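PDB 2J3X: C2 toxin component I from Clostridium botulinum, which catalyses the mono-ADP-ribosylation of actin as the enzymatic component of a binary toxin. Local coordinates for residues G251-D256 against E387-L392. The protein carries 2 engineered substitutions. Residues are numbered along the deposited sequence; the frame is centred on the assembly and turned at random. Where two conformers were deposited one is given.
Sequences GYLHSD and EQEILL
Glu389 and Leu391 point to the C-terminal end of helix 243-254 from strand 389-392, which begins at the second glutamate of Glu387-Gln388-Glu389, a match to the Glu-x-Glu signature of arginine-specific ADP-ribosyltransferases, to which actin-modifying toxins belong. Their partners on the helix are Leu253 and Tyr252. The contact is mainly apolar and does not bring the backbones close, the CA atoms of Leu253 and Leu391 being 9.5 Å apart. Both methyls of Leu391 reach the CD2-CE2 bond of the Tyr252 ring obliquely, with CE2 3.9 Å from Leu391 CD1 and CD2 4.0 Å from Leu391 CD2. With CG anti to the backbone N (chi1 -178°), the tyrosine ring extends toward the strand. Its OH is hydrogen-bonded to Asn261. Beside this pair, Glu389 extends almost fully (chi1 174°, chi2 168°) and presents its carboxylate to an aliphatic neighbour: OE2 comes to 4.4 Å from Leu253 CD2, a loose van der Waals approach. Phe346, just before strand 347-350, meets the tyrosine ring edge-to-face, and the loop residues Ile378 and Phe381 pack on Leu253. Strand 389-392 is the middle one of three antiparallel strands, between 347-350 and 375-377, while Ile282 and Leu286 of helix 273-286 touch Tyr252 and Leu391, respectively.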
loop_
_atom_site.group_PDB
_atom_site.type_symbol
_atom_site.label_atom_id
_atom_site.label_comp_id
_atom_site.label_asym_id
_atom_site.label_seq_id
_atom_site.Cartn_x
_atom_site.Cartn_y
_atom_site.Cartn_z
ATOM N N GLY A 251 -18.903 1.110 -27.105
ATOM C CA GLY A 251 -18.261 2.043 -28.052
ATOM C C GLY A 251 -17.017 2.618 -27.412
ATOM O O GLY A 251 -15.965 2.713 -28.043
ATOM N N TYR A 252 -17.138 2.994 -26.128
ATOM C CA TYR A 252 -16.001 3.554 -25.421
ATOM C C TYR A 252 -14.893 2.537 -25.240
ATOM O O TYR A 252 -13.694 2.859 -25.336
ATOM C CB TYR A 252 -16.454 4.137 -24.084
ATOM C CG TYR A 252 -15.287 4.774 -23.371
ATOM C CD1 TYR A 252 -14.813 6.054 -23.758
ATOM C CD2 TYR A 252 -14.588 4.071 -22.389
ATOM C CE1 TYR A 252 -13.690 6.621 -23.122
ATOM C CE2 TYR A 252 -13.474 4.629 -21.746
ATOM C CZ TYR A 252 -13.044 5.917 -22.126
ATOM O OH TYR A 252 -11.980 6.487 -21.521
ATOM N N LEU A 253 -15.263 1.283 -24.987
ATOM C CA LEU A 253 -14.260 0.265 -24.748
ATOM C C LEU A 253 -13.550 -0.137 -26.033
ATOM O O LEU A 253 -12.419 -0.584 -25.973
ATOM C CB LEU A 253 -14.882 -0.992 -24.133
ATOM C CG LEU A 253 -15.351 -0.831 -22.670
ATOM C CD1 LEU A 253 -16.190 -2.071 -22.247
ATOM C CD2 LEU A 253 -14.162 -0.510 -21.717
ATOM N N HIS A 254 -14.208 0.044 -27.174
ATOM C CA HIS A 254 -13.677 -0.491 -28.442
ATOM C C HIS A 254 -13.233 0.499 -29.495
ATOM O O HIS A 254 -12.213 0.239 -30.155
ATOM C CB HIS A 254 -14.659 -1.491 -29.072
ATOM C CG HIS A 254 -14.747 -2.769 -28.306
ATOM N ND1 HIS A 254 -15.854 -3.120 -27.563
ATOM C CD2 HIS A 254 -13.823 -3.734 -28.090
ATOM C CE1 HIS A 254 -15.631 -4.280 -26.975
ATOM N NE2 HIS A 254 -14.400 -4.662 -27.261
ATOM N N SER A 255 -13.976 1.587 -29.686
ATOM C CA SER A 255 -13.762 2.407 -30.890
ATOM C C SER A 255 -13.741 3.910 -30.710
ATOM O O SER A 255 -13.025 4.593 -31.448
ATOM C CB SER A 255 -14.809 2.077 -31.973
ATOM O OG SER A 255 -16.103 1.885 -31.409
ATOM N N ASP A 256 -14.562 4.428 -29.798
ATOM C CA ASP A 256 -14.766 5.836 -29.493
ATOM C C ASP A 256 -13.835 6.414 -28.424
ATOM O O ASP A 256 -13.961 7.585 -28.073
ATOM C CB ASP A 256 -16.160 5.976 -28.877
ATOM C CG ASP A 256 -17.242 6.176 -29.891
ATOM O OD1 ASP A 256 -17.186 5.568 -30.979
ATOM O OD2 ASP A 256 -18.177 6.937 -29.575
ATOM N N GLU A 387 -7.831 -8.158 -18.540
ATOM C CA GLU A 387 -7.429 -6.850 -18.060
ATOM C C GLU A 387 -7.852 -6.510 -16.629
ATOM O O GLU A 387 -7.209 -5.667 -15.995
ATOM C CB GLU A 387 -7.881 -5.765 -19.010
ATOM C CG GLU A 387 -7.207 -5.854 -20.347
ATOM C CD GLU A 387 -7.874 -4.944 -21.332
ATOM O OE1 GLU A 387 -8.336 -3.868 -20.893
ATOM O OE2 GLU A 387 -7.936 -5.296 -22.530
ATOM N N GLN A 388 -8.888 -7.178 -16.123
ATOM C CA GLN A 388 -9.470 -6.825 -14.813
ATOM C C GLN A 388 -9.611 -5.325 -14.639
ATOM O O GLN A 388 -9.213 -4.748 -13.618
ATOM C CB GLN A 388 -8.656 -7.408 -13.664
ATOM C CG GLN A 388 -8.496 -8.916 -13.798
ATOM C CD GLN A 388 -7.838 -9.556 -12.584
ATOM O OE1 GLN A 388 -7.792 -8.959 -11.513
ATOM N NE2 GLN A 388 -7.393 -10.798 -12.737
ATOM N N GLU A 389 -10.240 -4.697 -15.622
ATOM C CA GLU A 389 -10.366 -3.257 -15.608
ATOM C C GLU A 389 -11.518 -2.783 -14.741
ATOM O O GLU A 389 -12.639 -3.299 -14.836
ATOM C CB GLU A 389 -10.625 -2.740 -17.044
ATOM C CG GLU A 389 -10.902 -1.251 -17.052
ATOM C CD GLU A 389 -10.884 -0.627 -18.459
ATOM O OE1 GLU A 389 -10.416 -1.303 -19.408
ATOM O OE2 GLU A 389 -11.269 0.561 -18.584
ATOM N N ILE A 390 -11.248 -1.789 -13.918
ATOM C CA ILE A 390 -12.346 -1.031 -13.344
ATOM C C ILE A 390 -12.302 0.337 -14.039
ATOM O O ILE A 390 -11.308 1.075 -13.920
ATOM C CB ILE A 390 -12.218 -0.877 -11.805
ATOM C CG1 ILE A 390 -12.550 -2.234 -11.113
ATOM C CG2 ILE A 390 -13.272 0.124 -11.315
ATOM C CD1 ILE A 390 -12.200 -2.268 -9.583
ATOM N N LEU A 391 -13.391 0.680 -14.714
ATOM C CA LEU A 391 -13.484 1.970 -15.404
ATOM C C LEU A 391 -14.127 2.998 -14.486
ATOM O O LEU A 391 -15.253 2.778 -13.996
ATOM C CB LEU A 391 -14.290 1.813 -16.715
ATOM C CG LEU A 391 -14.496 3.136 -17.476
ATOM C CD1 LEU A 391 -13.167 3.522 -17.995
ATOM C CD2 LEU A 391 -15.476 2.919 -18.652
ATOM N N LEU A 392 -13.436 4.114 -14.265
ATOM C CA LEU A 392 -13.992 5.146 -13.371
ATOM C C LEU A 392 -14.689 6.243 -14.160
ATOM O O LEU A 392 -14.233 6.598 -15.267
ATOM C CB LEU A 392 -12.857 5.799 -12.538
ATOM C CG LEU A 392 -11.981 4.847 -11.720
ATOM C CD1 LEU A 392 -11.002 5.663 -10.869
ATOM C CD2 LEU A 392 -12.843 4.029 -10.787
#